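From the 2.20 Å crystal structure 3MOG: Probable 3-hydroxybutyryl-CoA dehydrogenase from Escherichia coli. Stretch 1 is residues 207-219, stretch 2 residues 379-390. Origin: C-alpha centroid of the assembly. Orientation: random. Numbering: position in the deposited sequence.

Stretch 1 207-219: EEQVAAPEVIDAA
Stretch 2 (379-390) VLQIADYPGMLI

Segments remote in sequence often associate through one backbone hydrogen bond that joins the main chains while apolar side chains supply most of the contact. Residues 207-219 and 379-390 of this dehydrogenase illustrate the principle, burying 607 Å² between them, both sides summed.

The first stretch leaves a helix at Glu 208 (phi/psi -98/7), passes through Gln 209 (54/41), Val 210 (-64/-41) and the extended Ala 211 (-161/161), and re-enters a helix at Pro 213. Ala 212 is the N-cap, its O accepting from Val 215 N (3.0 Å) and Ile 216 N (3.2 Å). The second arrives as a strand through Val 379, Leu 380 and Gln 381, continues through Ile 382 (-128/-178) and Ala 383 (-69/159), and reverses in a type II turn from Tyr 385 to Met 388, closed by Met 388 N to Tyr 385 O at 2.8 Å. Gly 387 takes the positive phi (75/-8) that favours glycine; Leu 389 then occupies the N-cap position of a further helix. In the register, Val 210 CA lies 4.9 Å from Ala 383 CA, Ala 211 CA lies 5.5 Å from Ile 382 CA and Val 215 CA lies 7.5 Å from Leu 380 CA, so the first stretch ascends as the second descends; beyond the turn, the CA atoms of Ile 216 and Leu 389 are 7.0 Å apart and those of Ala 219 and Ile 390 6.5 Å.

The direct hydrogen bond runs from Ala 383 N to Val 210 O, 3.0 Å and nearly linear at 169°. A water adds an indirect link, donating to Glu 208 OE2 and to Tyr 385 OH, each 2.7 Å from its oxygen.

The aromatic contact is a CH-pi interaction: Val 210 (chi1 t) sets CG2 over one face of the Tyr 385 ring (chi1 t, chi2 60°), 3.4 Å from the centroid and 13° off the normal, so its weakly polarised C-H bonds can meet the pi cloud in a largely dispersive contact. Glu 208 (m, t) brings OE1 to the ring edge, 3.9 Å from Tyr 385 CE1.

Dispersion and exclusion of water account for the remaining pairings. Val 210 CG1 lies 4.0 Å from Ile 382 CD1 and 4.3 Å from Leu 389 CD2. Ile 382 (p, t) places CG2 3.6 Å from Ala 211 CB and 3.7 Å from Val 215 CG1. Val 215 (t) also brings CG1 within 3.9 Å of Leu 380 CD1 (m, t). Leu 389 (m, t) sets CD1 4.1 Å from Ala 219 CB and 4.4 Å from Ile 216 CG1 (m, t), while Ile 390 CG1 (m, t) approaches Ala 219 CB at 4.0 Å.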

ATOM      1  N   GLU C 207      -6.638  -9.188  17.835  1.00 56.18           N
ATOM      2  CA  GLU C 207      -5.745  -8.058  18.126  1.00 52.22           C
ATOM      3  C   GLU C 207      -6.473  -6.980  18.909  1.00 50.66           C
ATOM      4  O   GLU C 207      -5.851  -6.232  19.659  1.00 57.70           O
ATOM      5  CB  GLU C 207      -5.157  -7.465  16.830  1.00 55.22           C
ATOM      6  CG  GLU C 207      -3.972  -6.498  17.020  1.00 61.70           C
ATOM      7  CD  GLU C 207      -3.236  -6.152  15.721  1.00 60.90           C
ATOM      8  OE1 GLU C 207      -3.720  -6.513  14.631  1.00 66.29           O
ATOM      9  OE2 GLU C 207      -2.159  -5.522  15.788  1.00 58.66           O
ATOM     10  N   GLU C 208      -7.787  -6.888  18.734  1.00 44.90           N
ATOM     11  CA  GLU C 208      -8.560  -5.891  19.472  1.00 43.54           C
ATOM     12  C   GLU C 208      -9.262  -6.418  20.742  1.00 41.46           C
ATOM     13  O   GLU C 208     -10.006  -5.675  21.376  1.00 40.39           O
ATOM     14  CB  GLU C 208      -9.530  -5.162  18.547  1.00 47.51           C
ATOM     15  CG  GLU C 208      -8.865  -4.039  17.751  1.00 57.54           C
ATOM     16  CD  GLU C 208      -9.802  -3.355  16.765  1.00 53.79           C
ATOM     17  OE1 GLU C 208     -10.821  -2.790  17.196  1.00 54.58           O
ATOM     18  OE2 GLU C 208      -9.508  -3.367  15.552  1.00 62.74           O
ATOM     19  N   GLN C 209      -8.985  -7.673  21.110  1.00 45.19           N
ATOM     20  CA  GLN C 209      -9.526  -8.349  22.322  1.00 51.87           C
ATOM     21  C   GLN C 209     -11.062  -8.310  22.386  1.00 56.73           C
ATOM     22  O   GLN C 209     -11.668  -8.069  23.444  1.00 61.29           O
ATOM     23  CB  GLN C 209      -8.879  -7.808  23.617  1.00 49.67           C
ATOM     24  CG  GLN C 209      -7.362  -8.088  23.744  1.00 52.80           C
ATOM     25  CD  GLN C 209      -6.699  -7.305  24.879  1.00 62.36           C
ATOM     26  OE1 GLN C 209      -5.691  -6.631  24.675  1.00 66.95           O
ATOM     27  NE2 GLN C 209      -7.269  -7.391  26.075  1.00 66.41           N
ATOM     28  N   VAL C 210     -11.673  -8.535  21.224  1.00 53.01           N
ATOM     29  CA  VAL C 210     -13.117  -8.566  21.065  1.00 50.34           C
ATOM     30  C   VAL C 210     -13.661  -9.724  21.868  1.00 48.84           C
ATOM     31  O   VAL C 210     -14.679  -9.595  22.531  1.00 51.02           O
ATOM     32  CB  VAL C 210     -13.485  -8.758  19.573  1.00 51.21           C
ATOM     33  CG1 VAL C 210     -14.974  -8.954  19.380  1.00 45.24           C
ATOM     34  CG2 VAL C 210     -13.017  -7.564  18.785  1.00 47.97           C
ATOM     35  N   ALA C 211     -12.945 -10.845  21.799  1.00 52.78           N
ATOM     36  CA  ALA C 211     -13.317 -12.095  22.441  1.00 54.13           C
ATOM     37  C   ALA C 211     -12.073 -12.953  22.537  1.00 53.75           C
ATOM     38  O   ALA C 211     -11.105 -12.722  21.814  1.00 51.77           O
ATOM     39  CB  ALA C 211     -14.369 -12.821  21.617  1.00 48.77           C
ATOM     40  N   ALA C 212     -12.120 -13.943  23.428  1.00 56.85           N
ATOM     41  CA  ALA C 212     -11.131 -15.026  23.506  1.00 56.21           C
ATOM     42  C   ALA C 212     -11.106 -15.820  22.188  1.00 52.19           C
ATOM     43  O   ALA C 212     -12.122 -15.871  21.480  1.00 56.12           O
ATOM     44  CB  ALA C 212     -11.460 -15.967  24.712  1.00 51.94           C
ATOM     45  N   PRO C 213      -9.956 -16.442  21.853  1.00 51.75           N
ATOM     46  CA  PRO C 213      -9.891 -17.192  20.587  1.00 49.36           C
ATOM     47  C   PRO C 213     -10.918 -18.318  20.484  1.00 56.30           C
ATOM     48  O   PRO C 213     -11.455 -18.571  19.394  1.00 55.77           O
ATOM     49  CB  PRO C 213      -8.471 -17.764  20.566  1.00 50.70           C
ATOM     50  CG  PRO C 213      -7.833 -17.395  21.879  1.00 47.13           C
ATOM     51  CD  PRO C 213      -8.624 -16.275  22.472  1.00 45.21           C
ATOM     52  N   GLU C 214     -11.184 -18.969  21.616  1.00 58.02           N
ATOM     53  CA  GLU C 214     -12.182 -20.041  21.736  1.00 58.16           C
ATOM     54  C   GLU C 214     -13.580 -19.544  21.415  1.00 49.43           C
ATOM     55  O   GLU C 214     -14.401 -20.289  20.909  1.00 51.08           O
ATOM     56  CB  GLU C 214     -12.218 -20.628  23.170  1.00 60.65           C
ATOM     57  CG  GLU C 214     -10.879 -20.831  23.844  1.00 67.17           C
ATOM     58  CD  GLU C 214     -10.464 -19.635  24.691  1.00 74.59           C
ATOM     59  OE1 GLU C 214     -11.197 -19.288  25.646  1.00 72.50           O
ATOM     60  OE2 GLU C 214      -9.398 -19.047  24.406  1.00 75.04           O
ATOM     61  N   VAL C 215     -13.856 -18.287  21.741  1.00 52.70           N
ATOM     62  CA  VAL C 215     -15.175 -17.708  21.510  1.00 49.64           C
ATOM     63  C   VAL C 215     -15.347 -17.375  20.009  1.00 53.19           C
ATOM     64  O   VAL C 215     -16.394 -17.671  19.417  1.00 47.51           O
ATOM     65  CB  VAL C 215     -15.424 -16.499  22.455  1.00 45.95           C
ATOM     66  CG1 VAL C 215     -16.723 -15.785  22.125  1.00 56.62           C
ATOM     67  CG2 VAL C 215     -15.457 -16.968  23.914  1.00 49.15           C
ATOM     68  N   ILE C 216     -14.304 -16.797  19.403  1.00 48.59           N
ATOM     69  CA  ILE C 216     -14.278 -16.541  17.961  1.00 42.99           C
ATOM     70  C   ILE C 216     -14.469 -17.841  17.185  1.00 46.95           C
ATOM     71  O   ILE C 216     -15.315 -17.904  16.288  1.00 46.81           O
ATOM     72  CB  ILE C 216     -12.950 -15.888  17.520  1.00 39.28           C
ATOM     73  CG1 ILE C 216     -12.680 -14.620  18.338  1.00 40.52           C
ATOM     74  CG2 ILE C 216     -12.965 -15.634  16.012  1.00 39.66           C
ATOM     75  CD1 ILE C 216     -11.312 -13.938  18.076  1.00 48.32           C
ATOM     76  N   ASP C 217     -13.712 -18.883  17.549  1.00 47.23           N
ATOM     77  CA  ASP C 217     -13.855 -20.200  16.910  1.00 50.48           C
ATOM     78  C   ASP C 217     -15.242 -20.842  17.087  1.00 54.39           C
ATOM     79  O   ASP C 217     -15.734 -21.545  16.194  1.00 50.04           O
ATOM     80  CB  ASP C 217     -12.781 -21.173  17.403  1.00 53.35           C
ATOM     81  CG  ASP C 217     -11.401 -20.882  16.822  1.00 59.04           C
ATOM     82  OD1 ASP C 217     -11.273 -20.064  15.886  1.00 62.57           O
ATOM     83  OD2 ASP C 217     -10.429 -21.472  17.318  1.00 58.01           O
ATOM     84  N   ALA C 218     -15.873 -20.586  18.229  1.00 52.76           N
ATOM     85  CA  ALA C 218     -17.173 -21.193  18.528  1.00 57.44           C
ATOM     86  C   ALA C 218     -18.289 -20.526  17.741  1.00 52.61           C
ATOM     87  O   ALA C 218     -19.202 -21.195  17.278  1.00 51.78           O
ATOM     88  CB  ALA C 218     -17.464 -21.137  20.025  1.00 56.85           C
ATOM     89  N   ALA C 219     -18.208 -19.206  17.602  1.00 50.91           N
ATOM     90  CA  ALA C 219     -19.160 -18.456  16.799  1.00 47.59           C
ATOM     91  C   ALA C 219     -19.105 -18.916  15.351  1.00 51.18           C
ATOM     92  O   ALA C 219     -20.135 -19.168  14.737  1.00 54.23           O
ATOM     93  CB  ALA C 219     -18.885 -16.961  16.892  1.00 50.37           C
ATOM     94  N   VAL C 379     -25.889 -18.225  24.306  1.00 60.35           N
ATOM     95  CA  VAL C 379     -25.530 -16.811  24.219  1.00 59.73           C
ATOM     96  C   VAL C 379     -24.113 -16.553  24.728  1.00 58.70           C
ATOM     97  O   VAL C 379     -23.839 -16.748  25.912  1.00 61.80           O
ATOM     98  CB  VAL C 379     -26.513 -15.939  25.036  1.00 59.04           C
ATOM     99  CG1 VAL C 379     -26.200 -14.459  24.863  1.00 62.23           C
ATOM    100  CG2 VAL C 379     -27.937 -16.225  24.630  1.00 55.36           C
ATOM    101  N   LEU C 380     -23.223 -16.113  23.833  1.00 56.08           N
ATOM    102  CA  LEU C 380     -21.866 -15.681  24.218  1.00 52.45           C
ATOM    103  C   LEU C 380     -21.749 -14.174  24.132  1.00 52.33           C
ATOM    104  O   LEU C 380     -22.127 -13.584  23.125  1.00 59.70           O
ATOM    105  CB  LEU C 380     -20.810 -16.314  23.317  1.00 50.34           C
ATOM    106  CG  LEU C 380     -20.626 -17.825  23.356  1.00 49.22           C
ATOM    107  CD1 LEU C 380     -19.776 -18.261  22.202  1.00 50.41           C
ATOM    108  CD2 LEU C 380     -19.989 -18.265  24.663  1.00 54.24           C
ATOM    109  N   GLN C 381     -21.229 -13.544  25.181  1.00 54.18           N
ATOM    110  CA  GLN C 381     -21.123 -12.089  25.200  1.00 57.07           C
ATOM    111  C   GLN C 381     -19.716 -11.610  24.849  1.00 59.32           C
ATOM    112  O   GLN C 381     -18.734 -12.062  25.451  1.00 59.80           O
ATOM    113  CB  GLN C 381     -21.559 -11.521  26.553  1.00 58.13           C
ATOM    114  CG  GLN C 381     -21.843 -10.034  26.502  1.00 53.69           C
ATOM    115  CD  GLN C 381     -22.490  -9.488  27.768  1.00 65.28           C
ATOM    116  OE1 GLN C 381     -22.848 -10.235  28.687  1.00 65.52           O
ATOM    117  NE2 GLN C 381     -22.656  -8.169  27.810  1.00 56.41           N
ATOM    118  N   ILE C 382     -19.626 -10.694  23.878  1.00 54.39           N
ATOM    119  CA  ILE C 382     -18.329 -10.173  23.417  1.00 49.04           C
ATOM    120  C   ILE C 382     -18.308  -8.644  23.434  1.00 49.73           C
ATOM    121  O   ILE C 382     -19.291  -8.025  23.828  1.00 52.75           O
ATOM    122  CB  ILE C 382     -17.972 -10.716  22.009  1.00 49.08           C
ATOM    123  CG1 ILE C 382     -18.956 -10.215  20.952  1.00 41.58           C
ATOM    124  CG2 ILE C 382     -17.949 -12.256  22.004  1.00 49.87           C
ATOM    125  CD1 ILE C 382     -18.611 -10.668  19.506  1.00 44.33           C
ATOM    126  N   ALA C 383     -17.205  -8.028  23.001  1.00 46.79           N
ATOM    127  CA  ALA C 383     -17.160  -6.568  22.921  1.00 51.03           C
ATOM    128  C   ALA C 383     -18.091  -6.020  21.818  1.00 51.10           C
ATOM    129  O   ALA C 383     -18.495  -6.752  20.916  1.00 53.17           O
ATOM    130  CB  ALA C 383     -15.734  -6.076  22.737  1.00 50.49           C
ATOM    131  N   ASP C 384     -18.450  -4.744  21.937  1.00 49.81           N
ATOM    132  CA  ASP C 384     -19.328  -4.045  21.006  1.00 51.66           C
ATOM    133  C   ASP C 384     -18.542  -3.681  19.731  1.00 51.17           C
ATOM    134  O   ASP C 384     -18.134  -2.540  19.518  1.00 41.97           O
ATOM    135  CB  ASP C 384     -19.928  -2.810  21.703  1.00 48.85           C
ATOM    136  CG  ASP C 384     -21.137  -2.239  20.972  1.00 54.69           C
ATOM    137  OD1 ASP C 384     -21.649  -2.861  20.019  1.00 45.29           O
ATOM    138  OD2 ASP C 384     -21.584  -1.144  21.362  1.00 61.50           O
ATOM    139  N   TYR C 385     -18.362  -4.695  18.895  1.00 46.34           N
ATOM    140  CA  TYR C 385     -17.476  -4.677  17.752  1.00 50.10           C
ATOM    141  C   TYR C 385     -18.316  -4.635  16.465  1.00 45.11           C
ATOM    142  O   TYR C 385     -19.153  -5.513  16.251  1.00 44.80           O
ATOM    143  CB  TYR C 385     -16.663  -5.965  17.811  1.00 45.41           C
ATOM    144  CG  TYR C 385     -15.540  -6.133  16.820  1.00 47.70           C
ATOM    145  CD1 TYR C 385     -14.458  -5.229  16.775  1.00 37.07           C
ATOM    146  CD2 TYR C 385     -15.507  -7.251  15.981  1.00 41.27           C
ATOM    147  CE1 TYR C 385     -13.408  -5.423  15.895  1.00 46.82           C
ATOM    148  CE2 TYR C 385     -14.454  -7.451  15.093  1.00 46.07           C
ATOM    149  CZ  TYR C 385     -13.407  -6.535  15.060  1.00 42.25           C
ATOM    150  OH  TYR C 385     -12.367  -6.730  14.184  1.00 45.13           O
ATOM    151  N   PRO C 386     -18.098  -3.608  15.624  1.00 42.64           N
ATOM    152  CA  PRO C 386     -18.817  -3.414  14.366  1.00 38.79           C
ATOM    153  C   PRO C 386     -18.879  -4.681  13.520  1.00 40.80           C
ATOM    154  O   PRO C 386     -17.853  -5.310  13.268  1.00 44.17           O
ATOM    155  CB  PRO C 386     -17.991  -2.333  13.664  1.00 37.43           C
ATOM    156  CG  PRO C 386     -17.450  -1.517  14.759  1.00 46.80           C
ATOM    157  CD  PRO C 386     -17.144  -2.507  15.874  1.00 42.52           C
ATOM    158  N   GLY C 387     -20.087  -5.092  13.136  1.00 42.45           N
ATOM    159  CA  GLY C 387     -20.247  -6.270  12.298  1.00 38.37           C
ATOM    160  C   GLY C 387     -20.043  -7.583  13.034  1.00 43.93           C
ATOM    161  O   GLY C 387     -20.295  -8.655  12.478  1.00 49.51           O
ATOM    162  N   MET C 388     -19.591  -7.487  14.285  1.00 43.90           N
ATOM    163  CA  MET C 388     -19.324  -8.629  15.167  1.00 45.96           C
ATOM    164  C   MET C 388     -18.393  -9.660  14.518  1.00 47.69           C
ATOM    165  O   MET C 388     -17.301  -9.291  14.076  1.00 47.39           O
ATOM    166  CB  MET C 388     -20.635  -9.232  15.714  1.00 39.74           C
ATOM    167  CG  MET C 388     -21.526  -8.211  16.440  1.00 37.63           C
ATOM    168  SD  MET C 388     -20.909  -7.763  18.069  1.00 34.02           S
ATOM    169  CE  MET C 388     -21.839  -8.971  18.981  1.00 42.51           C
ATOM    170  N   LEU C 389     -18.816 -10.921  14.424  1.00 44.96           N
ATOM    171  CA  LEU C 389     -17.885 -11.992  14.047  1.00 43.25           C
ATOM    172  C   LEU C 389     -18.308 -12.770  12.819  1.00 44.40           C
ATOM    173  O   LEU C 389     -17.605 -12.781  11.805  1.00 49.01           O
ATOM    174  CB  LEU C 389     -17.660 -12.963  15.222  1.00 44.95           C
ATOM    175  CG  LEU C 389     -16.995 -12.408  16.485  1.00 47.11           C
ATOM    176  CD1 LEU C 389     -16.834 -13.498  17.534  1.00 46.99           C
ATOM    177  CD2 LEU C 389     -15.626 -11.747  16.170  1.00 41.21           C
ATOM    178  N   ILE C 390     -19.453 -13.425  12.936  1.00 43.51           N
ATOM    179  CA  ILE C 390     -19.981 -14.295  11.917  1.00 43.57           C
ATOM    180  C   ILE C 390     -20.304 -13.469  10.684  1.00 44.25           C
ATOM    181  O   ILE C 390     -19.778 -13.752   9.610  1.00 48.09           O
ATOM    182  CB  ILE C 390     -21.253 -15.019  12.437  1.00 45.19           C
ATOM    183  CG1 ILE C 390     -20.884 -16.057  13.502  1.00 51.15           C
ATOM    184  CG2 ILE C 390     -22.041 -15.642  11.295  1.00 40.08           C
ATOM    185  CD1 ILE C 390     -22.094 -16.540  14.348  1.00 51.20           C
TER
HETATM  186  O   HOH W   1     -11.021  -4.463  13.546  1.00 40.13           O